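Local coordinates for protein mannosephosphate isomerase, putative (Archaeoglobus fulgidus, PDB 1ZX5) that probably interconverts D-mannose 6-phosphate and D-fructose 6-phosphate as a zinc-dependent mannose-6-phosphate isomerase of the type 1 family, at residues 97-107 with 190-198; 36-44 with 83-91. One frame throughout, in Å; residues are numbered along the deposited sequence.

Contact 1: 97-107 with 190-198; sequences QVHVHPSDKAA and STLAYFFNE. With LFR (beta-L-fructofuranose), chain B; EDO (1,2-ethanediol), chain D; ACY (acetic acid), chain H.
Lying against CB of F196, the oxygen OE1 of Q97 takes two donors: N of V98, on a lone pair in the carbonyl plane, and O1 of the bound beta-L-fructofuranose, 2.7 Å from OE1. The chain leaves CB with CG opposite the backbone N and then bends at chi2 (61°), which folds the amide back to the V98 N-H. D150, K154 and the backbone O of T96 also bind the sugar. Next along the chain, F196 N donates to V98 O, and CG1 of V98 sits over the centre of the F196 ring, 3.7 Å from the centroid; F153 and W201 meet that ring edge-to-face.

The residues that follow form a short antiparallel ribbon, with H99 and F195 a non-hydrogen-bonded pair and V100 and Y194 a hydrogen-bonded one. On the H99 side the imidazole and the F195 ring make an offset stack, centroids 4.5 Å apart and planes 26° apart, while CB of H99 lies over the middle of the phenyl face. ND1 of H99 donates to Q97 O at 2.7 Å, close to the imidazole plane, a bond that fixes the rotation of the ring. NE2 of H99 and NE2 of H101 each make a weak hydrogen bond to a glycerol probably left from crystallisation, and both rings meet H176, a cluster consistent with the metal-site region of a zinc-dependent cupin isomerase.

H101 is held differently: its ND1 donates across to L192 O at 2.7 Å, a bond bent to 142° at the hydrogen, and CB of A193 touches the ring edge. Beyond it, CD1 of L192 rests against both CG of P102 and CB of A107, 3.7 Å from the latter, and CE2 of Y194 lies 3.8 Å from CD of P102, with the Y194 hydroxyl bonded to E112.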
loop_
_atom_site.group_PDB
_atom_site.type_symbol
_atom_site.label_atom_id
_atom_site.label_comp_id
_atom_site.label_asym_id
_atom_site.label_seq_id
_atom_site.Cartn_x
_atom_site.Cartn_y
_atom_site.Cartn_z
ATOM N N GLN A 97 -17.131 -1.120 -1.677
ATOM C CA GLN A 97 -18.006 -0.538 -0.673
ATOM C C GLN A 97 -17.187 0.388 0.231
ATOM O O GLN A 97 -15.971 0.197 0.403
ATOM C CB GLN A 97 -18.731 -1.635 0.129
ATOM C CG GLN A 97 -19.641 -1.155 1.299
ATOM C CD GLN A 97 -20.820 -0.249 0.883
ATOM O OE1 GLN A 97 -20.675 0.969 0.746
ATOM N NE2 GLN A 97 -21.995 -0.848 0.726
ATOM N N VAL A 98 -17.851 1.405 0.777
ATOM C CA VAL A 98 -17.216 2.307 1.726
ATOM C C VAL A 98 -16.785 1.525 2.972
ATOM O O VAL A 98 -17.520 0.688 3.491
ATOM C CB VAL A 98 -18.140 3.494 2.115
ATOM C CG1 VAL A 98 -17.478 4.373 3.168
ATOM C CG2 VAL A 98 -18.490 4.337 0.869
ATOM N N HIS A 99 -15.565 1.788 3.414
ATOM C CA HIS A 99 -15.027 1.154 4.601
ATOM C C HIS A 99 -14.149 2.153 5.348
ATOM O O HIS A 99 -13.926 3.268 4.874
ATOM C CB HIS A 99 -14.277 -0.142 4.249
ATOM C CG HIS A 99 -13.270 0.008 3.151
ATOM N ND1 HIS A 99 -13.625 0.204 1.829
ATOM C CD2 HIS A 99 -11.916 -0.054 3.168
ATOM C CE1 HIS A 99 -12.536 0.291 1.088
ATOM N NE2 HIS A 99 -11.485 0.135 1.874
ATOM N N VAL A 100 -13.678 1.750 6.520
ATOM C CA VAL A 100 -12.963 2.611 7.431
ATOM C C VAL A 100 -12.018 1.739 8.260
ATOM O O VAL A 100 -12.321 0.583 8.554
ATOM C CB VAL A 100 -13.964 3.438 8.353
ATOM C CG1 VAL A 100 -14.879 2.529 9.177
ATOM C CG2 VAL A 100 -13.217 4.427 9.266
ATOM N N HIS A 101 -10.871 2.302 8.621
ATOM C CA HIS A 101 -9.870 1.613 9.424
ATOM C C HIS A 101 -9.834 2.174 10.844
ATOM O O HIS A 101 -10.007 3.380 11.034
ATOM C CB HIS A 101 -8.487 1.778 8.800
ATOM C CG HIS A 101 -8.392 1.260 7.400
ATOM N ND1 HIS A 101 -8.745 -0.028 7.055
ATOM C CD2 HIS A 101 -7.960 1.848 6.259
ATOM C CE1 HIS A 101 -8.556 -0.205 5.760
ATOM N NE2 HIS A 101 -8.075 0.916 5.256
ATOM N N PRO A 102 -9.582 1.301 11.840
ATOM C CA PRO A 102 -9.364 1.761 13.208
ATOM C C PRO A 102 -7.932 2.297 13.425
ATOM O O PRO A 102 -6.999 1.896 12.721
ATOM C CB PRO A 102 -9.565 0.484 14.030
ATOM C CG PRO A 102 -9.079 -0.602 13.123
ATOM C CD PRO A 102 -9.462 -0.171 11.723
ATOM N N SER A 103 -7.772 3.194 14.396
ATOM C CA SER A 103 -6.448 3.545 14.915
ATOM C C SER A 103 -5.898 2.398 15.770
ATOM O O SER A 103 -6.620 1.446 16.079
ATOM C CB SER A 103 -6.545 4.810 15.759
ATOM O OG SER A 103 -7.418 4.605 16.859
ATOM N N ASP A 104 -4.628 2.489 16.148
ATOM C CA ASP A 104 -4.022 1.568 17.115
ATOM C C ASP A 104 -4.820 1.499 18.401
ATOM O O ASP A 104 -5.053 0.429 18.943
ATOM C CB ASP A 104 -2.588 2.001 17.453
ATOM C CG ASP A 104 -1.597 1.641 16.365
ATOM O OD1 ASP A 104 -1.947 0.861 15.442
ATOM O OD2 ASP A 104 -0.455 2.153 16.430
ATOM N N LYS A 105 -5.224 2.667 18.879
ATOM C CA LYS A 105 -6.006 2.812 20.090
ATOM C C LYS A 105 -7.378 2.128 19.966
ATOM O O LYS A 105 -7.797 1.403 20.875
ATOM C CB LYS A 105 -6.162 4.305 20.374
ATOM C CG LYS A 105 -6.611 4.684 21.764
ATOM C CD LYS A 105 -6.300 6.176 22.024
ATOM C CE LYS A 105 -6.786 6.646 23.405
ATOM N NZ LYS A 105 -8.274 6.514 23.557
ATOM N N ALA A 106 -8.069 2.370 18.850
ATOM C CA ALA A 106 -9.387 1.786 18.603
ATOM C C ALA A 106 -9.296 0.269 18.418
ATOM O O ALA A 106 -10.119 -0.459 18.950
ATOM C CB ALA A 106 -10.058 2.438 17.398
ATOM N N ALA A 107 -8.294 -0.198 17.672
ATOM C CA ALA A 107 -8.105 -1.628 17.434
ATOM C C ALA A 107 -7.859 -2.372 18.763
ATOM O O ALA A 107 -8.414 -3.455 18.999
ATOM C CB ALA A 107 -6.958 -1.865 16.450
ATOM N N SER A 190 -1.338 -4.408 8.639
ATOM C CA SER A 190 -2.641 -4.756 9.190
ATOM C C SER A 190 -3.683 -4.626 8.100
ATOM O O SER A 190 -3.611 -3.729 7.259
ATOM C CB SER A 190 -3.015 -3.842 10.361
ATOM O OG SER A 190 -4.346 -4.086 10.797
ATOM N N THR A 191 -4.663 -5.521 8.133
ATOM C CA THR A 191 -5.769 -5.513 7.171
ATOM C C THR A 191 -7.126 -5.170 7.818
ATOM O O THR A 191 -8.165 -5.348 7.183
ATOM C CB THR A 191 -5.919 -6.904 6.499
ATOM O OG1 THR A 191 -5.904 -7.912 7.523
ATOM C CG2 THR A 191 -4.774 -7.161 5.523
ATOM N N LEU A 192 -7.138 -4.700 9.065
ATOM C CA LEU A 192 -8.415 -4.350 9.701
ATOM C C LEU A 192 -9.153 -3.315 8.868
ATOM O O LEU A 192 -8.611 -2.250 8.560
ATOM C CB LEU A 192 -8.231 -3.818 11.124
ATOM C CG LEU A 192 -7.792 -4.809 12.193
ATOM C CD1 LEU A 192 -7.628 -4.083 13.514
ATOM C CD2 LEU A 192 -8.774 -5.976 12.316
ATOM N N ALA A 193 -10.379 -3.652 8.488
ATOM C CA ALA A 193 -11.230 -2.764 7.713
ATOM C C ALA A 193 -12.678 -3.095 8.025
ATOM O O ALA A 193 -13.057 -4.266 8.052
ATOM C CB ALA A 193 -10.943 -2.911 6.193
ATOM N N TYR A 194 -13.472 -2.063 8.275
ATOM C CA TYR A 194 -14.871 -2.241 8.604
ATOM C C TYR A 194 -15.726 -1.594 7.544
ATOM O O TYR A 194 -15.608 -0.397 7.278
ATOM C CB TYR A 194 -15.177 -1.657 9.976
ATOM C CG TYR A 194 -14.252 -2.162 11.058
ATOM C CD1 TYR A 194 -14.085 -3.546 11.288
ATOM C CD2 TYR A 194 -13.548 -1.266 11.863
ATOM C CE1 TYR A 194 -13.230 -4.013 12.297
ATOM C CE2 TYR A 194 -12.690 -1.714 12.871
ATOM C CZ TYR A 194 -12.534 -3.084 13.081
ATOM O OH TYR A 194 -11.703 -3.509 14.101
ATOM N N PHE A 195 -16.586 -2.398 6.938
ATOM C CA PHE A 195 -17.378 -1.954 5.796
ATOM C C PHE A 195 -18.725 -1.416 6.241
ATOM O O PHE A 195 -19.223 -1.779 7.307
ATOM C CB PHE A 195 -17.510 -3.099 4.779
ATOM C CG PHE A 195 -16.240 -3.337 3.982
ATOM C CD1 PHE A 195 -16.094 -2.798 2.696
ATOM C CD2 PHE A 195 -15.184 -4.073 4.525
ATOM C CE1 PHE A 195 -14.902 -2.990 1.957
ATOM C CE2 PHE A 195 -13.995 -4.280 3.795
ATOM C CZ PHE A 195 -13.847 -3.732 2.512
ATOM N N PHE A 196 -19.305 -0.540 5.429
ATOM C CA PHE A 196 -20.628 0.020 5.702
ATOM C C PHE A 196 -21.740 -0.998 5.428
ATOM O O PHE A 196 -22.446 -0.919 4.423
ATOM C CB PHE A 196 -20.836 1.291 4.870
ATOM C CG PHE A 196 -20.228 2.534 5.479
ATOM C CD1 PHE A 196 -19.037 2.469 6.223
ATOM C CD2 PHE A 196 -20.835 3.777 5.287
ATOM C CE1 PHE A 196 -18.466 3.625 6.774
ATOM C CE2 PHE A 196 -20.266 4.941 5.825
ATOM C CZ PHE A 196 -19.086 4.862 6.574
ATOM N N ASN A 197 -21.878 -1.969 6.324
ATOM C CA ASN A 197 -22.910 -2.993 6.204
ATOM C C ASN A 197 -23.312 -3.440 7.594
ATOM O O ASN A 197 -22.650 -3.087 8.580
ATOM C CB ASN A 197 -22.454 -4.186 5.320
ATOM C CG ASN A 197 -21.197 -4.899 5.846
ATOM O OD1 ASN A 197 -21.014 -5.098 7.045
ATOM N ND2 ASN A 197 -20.343 -5.306 4.931
ATOM N N GLU A 198 -24.395 -4.201 7.680
ATOM C CA GLU A 198 -24.915 -4.651 8.969
ATOM C C GLU A 198 -23.857 -5.448 9.750
ATOM O O GLU A 198 -23.712 -5.293 10.961
ATOM C CB GLU A 198 -26.176 -5.490 8.742
ATOM C CG GLU A 198 -26.826 -6.041 9.997
ATOM C CD GLU A 198 -26.147 -7.299 10.540
ATOM O OE1 GLU A 198 -25.487 -8.044 9.763
ATOM O OE2 GLU A 198 -26.289 -7.540 11.764
HETATM C C1 LFR B . -22.047 1.449 -2.272
HETATM C C2 LFR B . -21.309 0.853 -3.485
HETATM C C3 LFR B . -21.140 -0.661 -3.313
HETATM C C4 LFR B . -21.939 -1.328 -4.411
HETATM C C5 LFR B . -22.564 -0.203 -5.228
HETATM C C6 LFR B . -22.156 -0.286 -6.699
HETATM O O1 LFR B . -21.259 2.363 -1.495
HETATM O O2 LFR B . -20.019 1.470 -3.703
HETATM O O3 LFR B . -19.787 -1.077 -3.468
HETATM O O4 LFR B . -22.939 -2.142 -3.792
HETATM O O5 LFR B . -22.146 1.045 -4.643
HETATM O O6 LFR B . -23.041 0.440 -7.568
HETATM C C1 EDO D . -1.567 4.182 13.100
HETATM O O1 EDO D . -1.269 2.817 12.783
HETATM C C2 EDO D . -3.018 4.252 13.541
HETATM O O2 EDO D . -3.096 4.846 14.842
HETATM C C ACY H . -16.407 -7.184 5.477
HETATM O O ACY H . -17.616 -6.911 5.308
HETATM O OXT ACY H . -15.759 -6.846 6.493
HETATM C CH3 ACY H . -15.682 -7.955 4.409
#

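Contact 2: 36-44 with 83-91; sequences IGESWEFSA and FPILVRLID
A single carboxylate oxygen, OE1 of E38, is approached from opposite faces of its plane by R88 and W40. NH1 of R88 makes a salt bridge to it at 3.0 Å from well above that plane, whereas NE1 of W40, 2.8 Å from OE1, comes on the anti side; R18 takes the other oxygen of the carboxylate. W40 also supports the arginine, for CD of R88 rests over the five-membered ring, 3.2 Å from NE1, and the guanidinium stands nearly upright to the indole (80°). A bend at chi3 (-80°) turns NH1 of R88 back to E38. L86 covers the same indole at the other end, its CD2 over the six-membered ring. With an alanine at W40, R88 CD and L86 would probably lose the surface they lie on and E38 OE1 one of these two donors. Beneath this cluster the strands pair in antiparallel fashion, S39 and L89 exchanging two backbone bonds. Alongside the E41 N to V87 O bond a water stands in for the return bond, accepting from V87 N and donating to E41 O; a second links A44 N to I85 O, and CB of A44 lies on the F83 ring. In the six-stranded sheet, strand 15-17 flanks 36-41, where G37 and E38 form a classic bulge opposite V16; strand 181-188 flanks 85-92, and helix 61-73 packs on F42, A44 and F83.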
loop_
_atom_site.group_PDB
_atom_site.type_symbol
_atom_site.label_atom_id
_atom_site.label_comp_id
_atom_site.label_asym_id
_atom_site.label_seq_id
_atom_site.Cartn_x
_atom_site.Cartn_y
_atom_site.Cartn_z
ATOM N N ILE A 36 -8.656 -10.482 -10.312
ATOM C CA ILE A 36 -7.575 -10.331 -9.348
ATOM C C ILE A 36 -7.653 -8.912 -8.805
ATOM O O ILE A 36 -7.433 -7.942 -9.554
ATOM C CB ILE A 36 -6.164 -10.542 -9.974
ATOM C CG1 ILE A 36 -6.059 -11.878 -10.749
ATOM C CG2 ILE A 36 -5.065 -10.357 -8.909
ATOM C CD1 ILE A 36 -6.061 -13.142 -9.918
ATOM N N GLY A 37 -7.960 -8.786 -7.513
ATOM C CA GLY A 37 -8.062 -7.467 -6.903
ATOM C C GLY A 37 -6.768 -6.901 -6.320
ATOM O O GLY A 37 -6.623 -5.676 -6.217
ATOM N N GLU A 38 -5.834 -7.785 -5.925
ATOM C CA GLU A 38 -4.671 -7.385 -5.133
ATOM C C GLU A 38 -3.434 -8.194 -5.464
ATOM O O GLU A 38 -3.522 -9.360 -5.821
ATOM C CB GLU A 38 -4.954 -7.496 -3.625
ATOM C CG GLU A 38 -6.363 -7.017 -3.227
ATOM C CD GLU A 38 -6.606 -7.015 -1.730
ATOM O OE1 GLU A 38 -5.620 -7.050 -0.948
ATOM O OE2 GLU A 38 -7.798 -6.981 -1.340
ATOM N N SER A 39 -2.281 -7.546 -5.348
ATOM C CA SER A 39 -0.994 -8.217 -5.319
ATOM C C SER A 39 -0.240 -7.708 -4.109
ATOM O O SER A 39 -0.011 -6.509 -4.001
ATOM C CB SER A 39 -0.173 -7.888 -6.568
ATOM O OG SER A 39 1.133 -8.396 -6.397
ATOM N N TRP A 40 0.153 -8.621 -3.223
ATOM C CA TRP A 40 0.836 -8.289 -1.981
ATOM C C TRP A 40 2.334 -8.411 -2.214
ATOM O O TRP A 40 2.841 -9.491 -2.537
ATOM C CB TRP A 40 0.362 -9.210 -0.841
ATOM C CG TRP A 40 -1.089 -8.956 -0.389
ATOM C CD1 TRP A 40 -2.125 -8.478 -1.157
ATOM C CD2 TRP A 40 -1.645 -9.193 0.918
ATOM N NE1 TRP A 40 -3.276 -8.392 -0.405
ATOM C CE2 TRP A 40 -3.013 -8.817 0.870
ATOM C CE3 TRP A 40 -1.119 -9.678 2.127
ATOM C CZ2 TRP A 40 -3.862 -8.912 1.984
ATOM C CZ3 TRP A 40 -1.965 -9.770 3.238
ATOM C CH2 TRP A 40 -3.321 -9.391 3.156
ATOM N N GLU A 41 3.035 -7.286 -2.086
ATOM C CA GLU A 41 4.442 -7.205 -2.445
ATOM C C GLU A 41 5.289 -7.201 -1.179
ATOM O O GLU A 41 5.267 -6.237 -0.422
ATOM C CB GLU A 41 4.700 -5.934 -3.270
ATOM C CG GLU A 41 3.752 -5.727 -4.471
ATOM C CD GLU A 41 4.167 -6.534 -5.699
ATOM O OE1 GLU A 41 5.374 -6.687 -5.941
ATOM O OE2 GLU A 41 3.293 -7.018 -6.439
ATOM N N PHE A 42 6.043 -8.282 -0.963
ATOM C CA PHE A 42 6.887 -8.462 0.230
ATOM C C PHE A 42 6.075 -8.448 1.510
ATOM O O PHE A 42 6.481 -7.874 2.518
ATOM C CB PHE A 42 8.061 -7.459 0.253
ATOM C CG PHE A 42 8.934 -7.580 -0.949
ATOM C CD1 PHE A 42 9.768 -8.692 -1.104
ATOM C CD2 PHE A 42 8.871 -6.634 -1.970
ATOM C CE1 PHE A 42 10.569 -8.842 -2.245
ATOM C CE2 PHE A 42 9.672 -6.763 -3.106
ATOM C CZ PHE A 42 10.521 -7.875 -3.244
ATOM N N SER A 43 4.914 -9.101 1.453
ATOM C CA SER A 43 4.053 -9.231 2.610
ATOM C C SER A 43 4.705 -10.085 3.688
ATOM O O SER A 43 5.093 -11.228 3.434
ATOM C CB SER A 43 2.718 -9.850 2.217
ATOM O OG SER A 43 2.035 -10.314 3.374
ATOM N N ALA A 44 4.818 -9.515 4.887
ATOM C CA ALA A 44 5.091 -10.303 6.083
ATOM C C ALA A 44 3.826 -10.416 6.946
ATOM O O ALA A 44 3.912 -10.582 8.158
ATOM C CB ALA A 44 6.232 -9.711 6.877
ATOM N N PHE A 83 7.255 -6.356 11.620
ATOM C CA PHE A 83 7.373 -5.861 10.262
ATOM C C PHE A 83 6.381 -4.704 10.070
ATOM O O PHE A 83 5.190 -4.868 10.307
ATOM C CB PHE A 83 7.175 -6.974 9.233
ATOM C CG PHE A 83 7.625 -6.595 7.853
ATOM C CD1 PHE A 83 8.956 -6.759 7.474
ATOM C CD2 PHE A 83 6.721 -6.061 6.934
ATOM C CE1 PHE A 83 9.384 -6.401 6.202
ATOM C CE2 PHE A 83 7.135 -5.698 5.657
ATOM C CZ PHE A 83 8.474 -5.870 5.284
ATOM N N PRO A 84 6.895 -3.518 9.697
ATOM C CA PRO A 84 6.164 -2.256 9.810
ATOM C C PRO A 84 5.083 -1.935 8.767
ATOM O O PRO A 84 4.206 -1.113 9.043
ATOM C CB PRO A 84 7.282 -1.214 9.763
ATOM C CG PRO A 84 8.368 -1.858 8.967
ATOM C CD PRO A 84 8.277 -3.326 9.207
ATOM N N ILE A 85 5.127 -2.568 7.597
ATOM C CA ILE A 85 4.260 -2.168 6.490
ATOM C C ILE A 85 3.695 -3.337 5.687
ATOM O O ILE A 85 4.213 -4.463 5.730
ATOM C CB ILE A 85 4.976 -1.164 5.485
ATOM C CG1 ILE A 85 6.241 -1.787 4.867
ATOM C CG2 ILE A 85 5.293 0.192 6.160
ATOM C CD1 ILE A 85 6.889 -0.932 3.724
ATOM N N LEU A 86 2.643 -3.040 4.928
ATOM C CA LEU A 86 2.128 -3.950 3.924
ATOM C C LEU A 86 1.970 -3.163 2.624
ATOM O O LEU A 86 1.362 -2.084 2.606
ATOM C CB LEU A 86 0.782 -4.559 4.367
ATOM C CG LEU A 86 -0.002 -5.412 3.351
ATOM C CD1 LEU A 86 0.803 -6.609 2.828
ATOM C CD2 LEU A 86 -1.295 -5.902 3.965
ATOM N N VAL A 87 2.526 -3.702 1.541
ATOM C CA VAL A 87 2.488 -3.045 0.248
ATOM C C VAL A 87 1.615 -3.867 -0.678
ATOM O O VAL A 87 1.842 -5.065 -0.847
ATOM C CB VAL A 87 3.921 -2.871 -0.365
ATOM C CG1 VAL A 87 3.847 -2.175 -1.700
ATOM C CG2 VAL A 87 4.828 -2.090 0.587
ATOM N N ARG A 88 0.617 -3.215 -1.274
ATOM C CA ARG A 88 -0.325 -3.882 -2.148
ATOM C C ARG A 88 -0.614 -3.082 -3.406
ATOM O O ARG A 88 -0.874 -1.883 -3.321
ATOM C CB ARG A 88 -1.646 -4.083 -1.423
ATOM C CG ARG A 88 -1.551 -4.998 -0.237
ATOM C CD ARG A 88 -2.920 -5.278 0.297
ATOM N NE ARG A 88 -3.425 -4.206 1.138
ATOM C CZ ARG A 88 -4.652 -4.192 1.650
ATOM N NH1 ARG A 88 -5.507 -5.182 1.386
ATOM N NH2 ARG A 88 -5.029 -3.185 2.427
ATOM N N LEU A 89 -0.568 -3.750 -4.561
ATOM C CA LEU A 89 -1.242 -3.256 -5.753
ATOM C C LEU A 89 -2.717 -3.606 -5.612
ATOM O O LEU A 89 -3.051 -4.741 -5.230
ATOM C CB LEU A 89 -0.666 -3.887 -7.032
ATOM C CG LEU A 89 0.816 -3.613 -7.322
ATOM C CD1 LEU A 89 1.265 -4.412 -8.541
ATOM C CD2 LEU A 89 1.048 -2.115 -7.511
ATOM N N ILE A 90 -3.585 -2.632 -5.905
ATOM C CA ILE A 90 -5.047 -2.800 -5.791
ATOM C C ILE A 90 -5.703 -2.381 -7.102
ATOM O O ILE A 90 -5.483 -1.275 -7.590
ATOM C CB ILE A 90 -5.657 -1.930 -4.643
ATOM C CG1 ILE A 90 -4.992 -2.209 -3.285
ATOM C CG2 ILE A 90 -7.219 -2.034 -4.603
ATOM C CD1 ILE A 90 -5.387 -3.494 -2.640
ATOM N N ASP A 91 -6.508 -3.271 -7.667
ATOM C CA ASP A 91 -7.271 -2.967 -8.866
ATOM C C ASP A 91 -8.746 -2.872 -8.496
ATOM O O ASP A 91 -9.484 -3.865 -8.566
ATOM C CB ASP A 91 -7.038 -4.027 -9.953
ATOM C CG ASP A 91 -7.727 -3.680 -11.270
ATOM O OD1 ASP A 91 -8.060 -2.488 -11.466
ATOM O OD2 ASP A 91 -7.943 -4.596 -12.111
HETATM O O HOH W 1 -6.574 -6.804 -11.848
HETATM O O HOH W 2 4.727 -5.467 2.124
HETATM O O HOH W 3 3.514 -7.113 5.465
#

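In the fold
From the N terminus, contact 2 comes first: strand 36-41 leads through two short strands and helix 61-73 before 83-91 returns beside it, closing a loop of 38 residues. Strand 85-92 is followed in the chain by 99-100, where contact 1 opens; its 82-residue loop, which includes strands 119-123, 167-170 and 181-188, closes at 190-198. The two loops therefore follow in series and neither encloses the other. Strand 85-92 pairs with 181-188 in the large sheet, and the continuations of both meet again in the small ribbon of contact 1. With centres about 17 Å apart, the contacts touch where T191 CG2 packs on W40 CH2 at 3.6 Å.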